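Local coordinates for protein Two-component system sensor histidine kinase (Bacteroides thetaiotaomicron, PDB 3OTT) that probably works as a membrane-bound histidine kinase and transcription regulator, its extracellular beta-propeller region apparently sensing saccharides, at residues Gln325-Phe339 with Thr600-Gly614. Numbering follows the deposited sequence.
Sequences QFYSLFRDSKGFYWF and TSLLFDPKEDCVYLG
The hydroxyl of T600 is held by two groups of 325-339 and illustrates how two propeller blades are pinned at one end of their interface. OG1 donates to the carbonyl O of F326 (2.8 Å), tilted from the carbonyl plane, and accepts from NE2 of Q325, which lies 3.1 Å from OG1 of T600. This second bond is nearly straight (168°) and runs in the amide plane of Q325, whose chain, bent at chi2 (82°), brings the amide back across the threonine. CB of T600 meanwhile rests obliquely against the Y327 ring. A valine here would probably leave the Q325 amide and the F326 carbonyl without their shared partner, and the amide would be freer to turn.

Farther along, L329 and L603 meet at their CB atoms (3.7 Å). CD1 of L329 reaches the backbone of Y612 and G614. Next, Y337 and F339 each turn a ring edge toward the face of Y612 in offset edge-to-face pairs, the Y337 and Y612 planes standing 66° apart. At the far end, the extended R331 reaches D605 with NH1 3.0 Å from OD2, a salt bridge between almost perpendicular planes; a bond from R331 NE to G335 O, made from above the carbonyl plane, probably limits the rotation of the guanidinium.

Strands 326-331 and 601-605 run nearly parallel, their axes approaching to 5.9 Å, yet belong to separate four-stranded antiparallel sheets, consistent with adjacent beta-propeller blades packed face to face. On the outer sides, strand 375-380 packs against 325-339 and strand 561-567 against 600-614, while Y327 OH bonds to Q127 of the second subunit.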
ATOM      1  N   GLN B 325      11.341 -10.320   4.442  1.00 16.68           N
ATOM      2  CA  GLN B 325      12.708 -10.257   4.960  1.00 15.88           C
ATOM      3  C   GLN B 325      13.662 -10.949   3.958  1.00 15.08           C
ATOM      4  O   GLN B 325      13.544 -12.152   3.692  1.00 13.96           O
ATOM      5  CB  GLN B 325      12.796 -10.961   6.309  1.00 16.45           C
ATOM      6  CG  GLN B 325      14.232 -10.944   6.922  1.00 18.68           C
ATOM      7  CD  GLN B 325      14.503  -9.646   7.623  1.00 22.41           C
ATOM      8  OE1 GLN B 325      13.606  -9.083   8.250  1.00 22.97           O
ATOM      9  NE2 GLN B 325      15.744  -9.154   7.524  1.00 21.46           N
ATOM     10  N   PHE B 326      14.625 -10.204   3.433  1.00 14.28           N
ATOM     11  CA  PHE B 326      15.438 -10.690   2.320  1.00 14.47           C
ATOM     12  C   PHE B 326      16.612 -11.519   2.745  1.00 14.48           C
ATOM     13  O   PHE B 326      17.451 -11.030   3.535  1.00 15.77           O
ATOM     14  CB  PHE B 326      15.902  -9.513   1.426  1.00 15.09           C
ATOM     15  CG  PHE B 326      14.771  -8.814   0.711  1.00 14.15           C
ATOM     16  CD1 PHE B 326      14.435  -7.526   1.036  1.00 13.59           C
ATOM     17  CD2 PHE B 326      14.051  -9.459  -0.289  1.00 14.90           C
ATOM     18  CE1 PHE B 326      13.391  -6.894   0.375  1.00 12.99           C
ATOM     19  CE2 PHE B 326      12.987  -8.832  -0.949  1.00 13.07           C
ATOM     20  CZ  PHE B 326      12.670  -7.566  -0.623  1.00 13.30           C
ATOM     21  N   TYR B 327      16.645 -12.779   2.271  1.00 13.19           N
ATOM     22  CA  TYR B 327      17.718 -13.724   2.576  1.00 13.23           C
ATOM     23  C   TYR B 327      18.613 -14.098   1.374  1.00 13.29           C
ATOM     24  O   TYR B 327      19.738 -14.579   1.550  1.00 12.76           O
ATOM     25  CB  TYR B 327      17.205 -14.997   3.298  1.00 11.65           C
ATOM     26  CG  TYR B 327      16.588 -14.696   4.673  1.00 12.54           C
ATOM     27  CD1 TYR B 327      17.383 -14.252   5.757  1.00 10.67           C
ATOM     28  CD2 TYR B 327      15.233 -14.844   4.890  1.00 11.51           C
ATOM     29  CE1 TYR B 327      16.815 -13.991   7.041  1.00  9.70           C
ATOM     30  CE2 TYR B 327      14.649 -14.561   6.159  1.00  8.95           C
ATOM     31  CZ  TYR B 327      15.455 -14.168   7.223  1.00 11.18           C
ATOM     32  OH  TYR B 327      14.854 -13.899   8.450  1.00 12.83           O
ATOM     33  N   SER B 328      18.110 -13.868   0.176  1.00 14.45           N
ATOM     34  CA  SER B 328      18.849 -14.149  -1.063  1.00 16.80           C
ATOM     35  C   SER B 328      18.573 -13.039  -2.052  1.00 16.93           C
ATOM     36  O   SER B 328      17.410 -12.714  -2.365  1.00 15.87           O
ATOM     37  CB  SER B 328      18.426 -15.453  -1.696  1.00 16.20           C
ATOM     38  OG  SER B 328      18.471 -16.486  -0.752  1.00 25.57           O
ATOM     39  N   LEU B 329      19.676 -12.442  -2.491  1.00 17.70           N
ATOM     40  CA  LEU B 329      19.689 -11.463  -3.554  1.00 17.37           C
ATOM     41  C   LEU B 329      20.557 -12.064  -4.658  1.00 18.94           C
ATOM     42  O   LEU B 329      21.573 -12.756  -4.392  1.00 19.42           O
ATOM     43  CB  LEU B 329      20.293 -10.177  -3.046  1.00 18.35           C
ATOM     44  CG  LEU B 329      19.755  -9.686  -1.692  1.00 19.23           C
ATOM     45  CD1 LEU B 329      20.620  -8.553  -1.181  1.00 18.99           C
ATOM     46  CD2 LEU B 329      18.277  -9.250  -1.765  1.00 18.20           C
ATOM     47  N   PHE B 330      20.093 -11.873  -5.893  1.00 18.23           N
ATOM     48  CA  PHE B 330      20.729 -12.406  -7.063  1.00 18.21           C
ATOM     49  C   PHE B 330      20.298 -11.604  -8.270  1.00 17.68           C
ATOM     50  O   PHE B 330      19.174 -11.148  -8.365  1.00 18.47           O
ATOM     51  CB  PHE B 330      20.374 -13.882  -7.233  1.00 18.32           C
ATOM     52  CG  PHE B 330      21.233 -14.594  -8.257  1.00 19.71           C
ATOM     53  CD1 PHE B 330      22.517 -15.043  -7.919  1.00 18.66           C
ATOM     54  CD2 PHE B 330      20.748 -14.816  -9.577  1.00 19.43           C
ATOM     55  CE1 PHE B 330      23.327 -15.711  -8.897  1.00 20.53           C
ATOM     56  CE2 PHE B 330      21.534 -15.456 -10.553  1.00 19.94           C
ATOM     57  CZ  PHE B 330      22.827 -15.889 -10.225  1.00 19.54           C
ATOM     58  N   ARG B 331      21.206 -11.386  -9.183  1.00 18.80           N
ATOM     59  CA  ARG B 331      20.864 -10.784 -10.473  1.00 19.09           C
ATOM     60  C   ARG B 331      21.320 -11.784 -11.562  1.00 19.90           C
ATOM     61  O   ARG B 331      22.474 -12.205 -11.578  1.00 19.55           O
ATOM     62  CB  ARG B 331      21.595  -9.441 -10.640  1.00 19.96           C
ATOM     63  CG  ARG B 331      21.021  -8.576 -11.742  1.00 22.73           C
ATOM     64  CD  ARG B 331      21.957  -7.538 -12.204  1.00 25.77           C
ATOM     65  NE  ARG B 331      21.271  -6.616 -13.087  1.00 31.11           N
ATOM     66  CZ  ARG B 331      21.915  -5.694 -13.810  1.00 33.05           C
ATOM     67  NH1 ARG B 331      23.234  -5.634 -13.722  1.00 35.12           N
ATOM     68  NH2 ARG B 331      21.260  -4.849 -14.608  1.00 27.35           N
ATOM     69  N   ASP B 332      20.419 -12.174 -12.469  1.00 20.11           N
ATOM     70  CA  ASP B 332      20.770 -13.191 -13.427  1.00 21.11           C
ATOM     71  C   ASP B 332      21.520 -12.680 -14.661  1.00 22.55           C
ATOM     72  O   ASP B 332      21.642 -11.474 -14.880  1.00 23.89           O
ATOM     73  CB  ASP B 332      19.571 -14.083 -13.787  1.00 20.16           C
ATOM     74  CG  ASP B 332      18.546 -13.379 -14.578  1.00 21.15           C
ATOM     75  OD1 ASP B 332      18.836 -12.307 -15.161  1.00 21.05           O
ATOM     76  OD2 ASP B 332      17.412 -13.908 -14.609  1.00 23.36           O
ATOM     77  N   SER B 333      22.009 -13.627 -15.449  1.00 23.46           N
ATOM     78  CA  SER B 333      22.693 -13.342 -16.698  1.00 25.47           C
ATOM     79  C   SER B 333      21.827 -12.490 -17.662  1.00 26.59           C
ATOM     80  O   SER B 333      22.382 -11.657 -18.308  1.00 28.60           O
ATOM     81  CB  SER B 333      23.257 -14.627 -17.337  1.00 25.42           C
ATOM     82  OG  SER B 333      22.196 -15.473 -17.777  1.00 25.38           O
ATOM     83  N   LYS B 334      20.491 -12.630 -17.697  1.00 26.73           N
ATOM     84  CA  LYS B 334      19.636 -11.681 -18.448  1.00 27.24           C
ATOM     85  C   LYS B 334      19.372 -10.267 -17.770  1.00 26.83           C
ATOM     86  O   LYS B 334      18.720  -9.408 -18.367  1.00 27.36           O
ATOM     87  CB  LYS B 334      18.279 -12.276 -18.811  1.00 27.69           C
ATOM     88  CG  LYS B 334      18.233 -13.629 -19.511  1.00 32.02           C
ATOM     89  CD  LYS B 334      16.954 -14.405 -19.061  1.00 33.05           C
ATOM     90  CE  LYS B 334      16.589 -15.564 -19.997  1.00 36.74           C
ATOM     91  NZ  LYS B 334      17.601 -16.660 -19.941  1.00 38.19           N
ATOM     92  N   GLY B 335      19.860 -10.039 -16.549  1.00 24.72           N
ATOM     93  CA  GLY B 335      19.741  -8.746 -15.909  1.00 23.48           C
ATOM     94  C   GLY B 335      18.567  -8.597 -14.959  1.00 23.54           C
ATOM     95  O   GLY B 335      18.422  -7.544 -14.319  1.00 23.90           O
ATOM     96  N   PHE B 336      17.763  -9.646 -14.809  1.00 21.77           N
ATOM     97  CA  PHE B 336      16.666  -9.606 -13.842  1.00 20.85           C
ATOM     98  C   PHE B 336      17.244  -9.647 -12.435  1.00 20.15           C
ATOM     99  O   PHE B 336      18.151 -10.418 -12.162  1.00 19.01           O
ATOM    100  CB  PHE B 336      15.677 -10.771 -14.016  1.00 18.70           C
ATOM    101  CG  PHE B 336      14.833 -10.696 -15.286  1.00 19.42           C
ATOM    102  CD1 PHE B 336      13.740  -9.837 -15.364  1.00 18.08           C
ATOM    103  CD2 PHE B 336      15.137 -11.504 -16.401  1.00 18.31           C
ATOM    104  CE1 PHE B 336      12.941  -9.766 -16.554  1.00 20.28           C
ATOM    105  CE2 PHE B 336      14.345 -11.460 -17.583  1.00 18.06           C
ATOM    106  CZ  PHE B 336      13.258 -10.587 -17.657  1.00 21.53           C
ATOM    107  N   TYR B 337      16.682  -8.852 -11.535  1.00 19.58           N
ATOM    108  CA  TYR B 337      17.034  -8.987 -10.140  1.00 18.64           C
ATOM    109  C   TYR B 337      16.072  -9.956  -9.515  1.00 17.84           C
ATOM    110  O   TYR B 337      14.920  -9.984  -9.901  1.00 18.04           O
ATOM    111  CB  TYR B 337      16.931  -7.635  -9.434  1.00 19.79           C
ATOM    112  CG  TYR B 337      17.912  -6.631  -9.955  1.00 24.07           C
ATOM    113  CD1 TYR B 337      17.634  -5.845 -11.078  1.00 24.77           C
ATOM    114  CD2 TYR B 337      19.130  -6.447  -9.299  1.00 27.11           C
ATOM    115  CE1 TYR B 337      18.581  -4.887 -11.527  1.00 29.72           C
ATOM    116  CE2 TYR B 337      20.040  -5.539  -9.727  1.00 26.83           C
ATOM    117  CZ  TYR B 337      19.781  -4.761 -10.828  1.00 31.25           C
ATOM    118  OH  TYR B 337      20.760  -3.863 -11.191  1.00 37.60           O
ATOM    119  N   TRP B 338      16.563 -10.753  -8.559  1.00 16.66           N
ATOM    120  CA  TRP B 338      15.762 -11.728  -7.863  1.00 15.79           C
ATOM    121  C   TRP B 338      16.090 -11.615  -6.378  1.00 15.20           C
ATOM    122  O   TRP B 338      17.164 -12.064  -5.935  1.00 12.30           O
ATOM    123  CB  TRP B 338      16.116 -13.131  -8.312  1.00 16.53           C
ATOM    124  CG  TRP B 338      15.751 -13.487  -9.719  1.00 16.27           C
ATOM    125  CD1 TRP B 338      16.560 -13.449 -10.829  1.00 15.19           C
ATOM    126  CD2 TRP B 338      14.502 -14.016 -10.154  1.00 15.64           C
ATOM    127  NE1 TRP B 338      15.870 -13.883 -11.938  1.00 11.72           N
ATOM    128  CE2 TRP B 338      14.601 -14.231 -11.550  1.00 14.79           C
ATOM    129  CE3 TRP B 338      13.288 -14.281  -9.507  1.00 12.18           C
ATOM    130  CZ2 TRP B 338      13.554 -14.783 -12.288  1.00 14.34           C
ATOM    131  CZ3 TRP B 338      12.269 -14.777 -10.227  1.00 13.08           C
ATOM    132  CH2 TRP B 338      12.406 -15.054 -11.609  1.00 14.71           C
ATOM    133  N   PHE B 339      15.150 -11.013  -5.645  1.00 14.20           N
ATOM    134  CA  PHE B 339      15.306 -10.701  -4.245  1.00 14.38           C
ATOM    135  C   PHE B 339      14.197 -11.474  -3.516  1.00 13.81           C
ATOM    136  O   PHE B 339      12.986 -11.213  -3.708  1.00 11.88           O
ATOM    137  CB  PHE B 339      15.089  -9.220  -4.054  1.00 15.19           C
ATOM    138  CG  PHE B 339      16.287  -8.369  -4.398  1.00 19.12           C
ATOM    139  CD1 PHE B 339      17.280  -8.831  -5.261  1.00 15.63           C
ATOM    140  CD2 PHE B 339      16.398  -7.080  -3.862  1.00 19.68           C
ATOM    141  CE1 PHE B 339      18.371  -8.049  -5.556  1.00 18.17           C
ATOM    142  CE2 PHE B 339      17.484  -6.283  -4.160  1.00 22.90           C
ATOM    143  CZ  PHE B 339      18.494  -6.791  -5.029  1.00 20.62           C
ATOM    144  N   THR B 600      20.456  -9.156   6.382  1.00 19.44           N
ATOM    145  CA  THR B 600      20.501 -10.610   6.437  1.00 17.19           C
ATOM    146  C   THR B 600      20.824 -11.177   5.045  1.00 16.08           C
ATOM    147  O   THR B 600      20.819 -12.386   4.837  1.00 14.89           O
ATOM    148  CB  THR B 600      19.170 -11.153   6.887  1.00 15.95           C
ATOM    149  OG1 THR B 600      18.199 -10.451   6.132  1.00 16.68           O
ATOM    150  CG2 THR B 600      18.935 -10.904   8.393  1.00 17.12           C
ATOM    151  N   SER B 601      21.192 -10.294   4.126  1.00 15.63           N
ATOM    152  CA  SER B 601      21.485 -10.692   2.755  1.00 16.67           C
ATOM    153  C   SER B 601      22.475  -9.722   2.108  1.00 16.34           C
ATOM    154  O   SER B 601      22.382  -8.525   2.341  1.00 16.21           O
ATOM    155  CB  SER B 601      20.156 -10.597   1.961  1.00 16.24           C
ATOM    156  OG  SER B 601      20.347 -11.450   0.873  1.00 25.08           O
ATOM    157  N   LEU B 602      23.389 -10.202   1.289  1.00 15.66           N
ATOM    158  CA  LEU B 602      24.330  -9.283   0.581  1.00 17.97           C
ATOM    159  C   LEU B 602      24.569  -9.692  -0.916  1.00 17.43           C
ATOM    160  O   LEU B 602      24.620 -10.884  -1.221  1.00 17.19           O
ATOM    161  CB  LEU B 602      25.695  -9.170   1.306  1.00 17.02           C
ATOM    162  CG  LEU B 602      25.835  -8.631   2.747  1.00 19.47           C
ATOM    163  CD1 LEU B 602      27.161  -9.079   3.407  1.00 16.93           C
ATOM    164  CD2 LEU B 602      25.693  -7.078   2.884  1.00 17.57           C
ATOM    165  N   LEU B 603      24.707  -8.719  -1.822  1.00 18.56           N
ATOM    166  CA  LEU B 603      25.000  -9.016  -3.224  1.00 19.37           C
ATOM    167  C   LEU B 603      25.879  -7.935  -3.839  1.00 21.36           C
ATOM    168  O   LEU B 603      25.515  -6.735  -3.868  1.00 21.33           O
ATOM    169  CB  LEU B 603      23.708  -9.127  -4.056  1.00 19.18           C
ATOM    170  CG  LEU B 603      23.825  -9.325  -5.610  1.00 23.14           C
ATOM    171  CD1 LEU B 603      24.385 -10.709  -5.992  1.00 23.40           C
ATOM    172  CD2 LEU B 603      22.526  -9.115  -6.355  1.00 19.64           C
ATOM    173  N   PHE B 604      27.037  -8.355  -4.345  1.00 22.56           N
ATOM    174  CA  PHE B 604      27.870  -7.488  -5.149  1.00 24.02           C
ATOM    175  C   PHE B 604      27.497  -7.596  -6.623  1.00 25.48           C
ATOM    176  O   PHE B 604      27.561  -8.681  -7.179  1.00 24.37           O
ATOM    177  CB  PHE B 604      29.317  -7.917  -4.995  1.00 24.78           C
ATOM    178  CG  PHE B 604      30.280  -7.088  -5.801  1.00 26.52           C
ATOM    179  CD1 PHE B 604      30.179  -5.704  -5.841  1.00 26.01           C
ATOM    180  CD2 PHE B 604      31.323  -7.705  -6.512  1.00 30.77           C
ATOM    181  CE1 PHE B 604      31.100  -4.914  -6.621  1.00 27.38           C
ATOM    182  CE2 PHE B 604      32.229  -6.931  -7.283  1.00 28.63           C
ATOM    183  CZ  PHE B 604      32.089  -5.542  -7.343  1.00 26.92           C
ATOM    184  N   ASP B 605      27.120  -6.479  -7.250  1.00 27.84           N
ATOM    185  CA  ASP B 605      26.915  -6.411  -8.717  1.00 29.70           C
ATOM    186  C   ASP B 605      28.125  -5.756  -9.399  1.00 31.59           C
ATOM    187  O   ASP B 605      28.291  -4.540  -9.321  1.00 32.02           O
ATOM    188  CB  ASP B 605      25.641  -5.642  -9.108  1.00 30.08           C
ATOM    189  CG  ASP B 605      25.279  -5.800 -10.645  1.00 31.60           C
ATOM    190  OD1 ASP B 605      25.666  -6.806 -11.323  1.00 28.92           O
ATOM    191  OD2 ASP B 605      24.560  -4.914 -11.159  1.00 36.13           O
ATOM    192  N   PRO B 606      28.969  -6.562 -10.064  1.00 33.47           N
ATOM    193  CA  PRO B 606      30.190  -6.029 -10.668  1.00 36.20           C
ATOM    194  C   PRO B 606      29.903  -5.034 -11.791  1.00 39.06           C
ATOM    195  O   PRO B 606      30.663  -4.091 -11.952  1.00 40.39           O
ATOM    196  CB  PRO B 606      30.907  -7.278 -11.218  1.00 36.31           C
ATOM    197  CG  PRO B 606      30.318  -8.414 -10.545  1.00 35.10           C
ATOM    198  CD  PRO B 606      28.876  -8.020 -10.232  1.00 32.93           C
ATOM    199  N   LYS B 607      28.818  -5.231 -12.544  1.00 40.93           N
ATOM    200  CA  LYS B 607      28.432  -4.289 -13.617  1.00 43.38           C
ATOM    201  C   LYS B 607      28.155  -2.879 -13.087  1.00 44.03           C
ATOM    202  O   LYS B 607      28.659  -1.887 -13.624  1.00 45.50           O
ATOM    203  CB  LYS B 607      27.200  -4.791 -14.395  1.00 43.66           C
ATOM    204  CG  LYS B 607      27.397  -6.066 -15.229  1.00 46.85           C
ATOM    205  CD  LYS B 607      26.033  -6.587 -15.752  1.00 51.48           C
ATOM    206  CE  LYS B 607      26.190  -7.472 -17.008  1.00 55.25           C
ATOM    207  NZ  LYS B 607      26.514  -8.894 -16.658  1.00 55.15           N
ATOM    208  N   GLU B 608      27.344  -2.772 -12.040  1.00 43.78           N
ATOM    209  CA  GLU B 608      26.977  -1.433 -11.563  1.00 44.76           C
ATOM    210  C   GLU B 608      27.956  -0.902 -10.528  1.00 43.68           C
ATOM    211  O   GLU B 608      27.716   0.139  -9.926  1.00 44.00           O
ATOM    212  CB  GLU B 608      25.547  -1.417 -11.007  1.00 44.89           C
ATOM    213  CG  GLU B 608      24.467  -1.891 -11.979  1.00 48.06           C
ATOM    214  CD  GLU B 608      24.184  -0.931 -13.123  1.00 55.47           C
ATOM    215  OE1 GLU B 608      24.466   0.301 -12.989  1.00 57.39           O
ATOM    216  OE2 GLU B 608      23.661  -1.426 -14.169  1.00 57.77           O
ATOM    217  N   ASP B 609      29.037  -1.648 -10.294  1.00 42.65           N
ATOM    218  CA  ASP B 609      29.928  -1.411  -9.151  1.00 41.42           C
ATOM    219  C   ASP B 609      29.182  -0.995  -7.849  1.00 39.35           C
ATOM    220  O   ASP B 609      29.424   0.088  -7.282  1.00 40.70           O
ATOM    221  CB  ASP B 609      30.980  -0.368  -9.545  1.00 43.28           C
ATOM    222  CG  ASP B 609      32.136  -0.300  -8.568  1.00 44.67           C
ATOM    223  OD1 ASP B 609      32.161  -1.136  -7.633  1.00 42.37           O
ATOM    224  OD2 ASP B 609      33.004   0.609  -8.739  1.00 47.91           O
ATOM    225  N   CYS B 610      28.241  -1.819  -7.406  1.00 35.11           N
ATOM    226  CA  CYS B 610      27.560  -1.518  -6.163  1.00 32.25           C
ATOM    227  C   CYS B 610      27.166  -2.775  -5.377  1.00 28.62           C
ATOM    228  O   CYS B 610      27.237  -3.887  -5.889  1.00 26.08           O
ATOM    229  CB  CYS B 610      26.358  -0.649  -6.448  1.00 32.73           C
ATOM    230  SG  CYS B 610      25.148  -1.573  -7.293  1.00 35.68           S
ATOM    231  N   VAL B 611      26.783  -2.575  -4.118  1.00 27.23           N
ATOM    232  CA  VAL B 611      26.419  -3.658  -3.189  1.00 23.62           C
ATOM    233  C   VAL B 611      24.980  -3.477  -2.680  1.00 22.97           C
ATOM    234  O   VAL B 611      24.601  -2.403  -2.240  1.00 22.28           O
ATOM    235  CB  VAL B 611      27.398  -3.729  -1.989  1.00 24.47           C
ATOM    236  CG1 VAL B 611      27.006  -4.879  -1.006  1.00 20.46           C
ATOM    237  CG2 VAL B 611      28.817  -3.922  -2.480  1.00 23.67           C
ATOM    238  N   TYR B 612      24.190  -4.542  -2.775  1.00 21.95           N
ATOM    239  CA  TYR B 612      22.812  -4.591  -2.257  1.00 20.95           C
ATOM    240  C   TYR B 612      22.822  -5.246  -0.893  1.00 20.75           C
ATOM    241  O   TYR B 612      23.430  -6.326  -0.718  1.00 20.22           O
ATOM    242  CB  TYR B 612      21.901  -5.374  -3.208  1.00 18.26           C
ATOM    243  CG  TYR B 612      21.800  -4.662  -4.549  1.00 21.84           C
ATOM    244  CD1 TYR B 612      20.855  -3.653  -4.773  1.00 21.90           C
ATOM    245  CD2 TYR B 612      22.663  -4.963  -5.574  1.00 23.75           C
ATOM    246  CE1 TYR B 612      20.790  -2.984  -5.978  1.00 24.34           C
ATOM    247  CE2 TYR B 612      22.582  -4.284  -6.831  1.00 27.32           C
ATOM    248  CZ  TYR B 612      21.670  -3.299  -7.002  1.00 25.39           C
ATOM    249  OH  TYR B 612      21.621  -2.655  -8.212  1.00 30.63           O
ATOM    250  N   LEU B 613      22.139  -4.614   0.060  1.00 19.88           N
ATOM    251  CA  LEU B 613      22.162  -5.109   1.421  1.00 20.49           C
ATOM    252  C   LEU B 613      20.708  -5.392   1.835  1.00 19.84           C
ATOM    253  O   LEU B 613      19.910  -4.473   2.020  1.00 21.45           O
ATOM    254  CB  LEU B 613      22.843  -4.108   2.333  1.00 19.96           C
ATOM    255  CG  LEU B 613      24.289  -3.713   1.983  1.00 23.17           C
ATOM    256  CD1 LEU B 613      24.400  -2.437   1.098  1.00 18.56           C
ATOM    257  CD2 LEU B 613      25.103  -3.528   3.273  1.00 22.75           C
ATOM    258  N   GLY B 614      20.345  -6.656   1.904  1.00 17.88           N
ATOM    259  CA  GLY B 614      18.921  -6.973   2.005  1.00 17.66           C
ATOM    260  C   GLY B 614      18.580  -7.137   3.444  1.00 17.40           C
ATOM    261  O   GLY B 614      19.386  -7.629   4.237  1.00 18.43           O
TER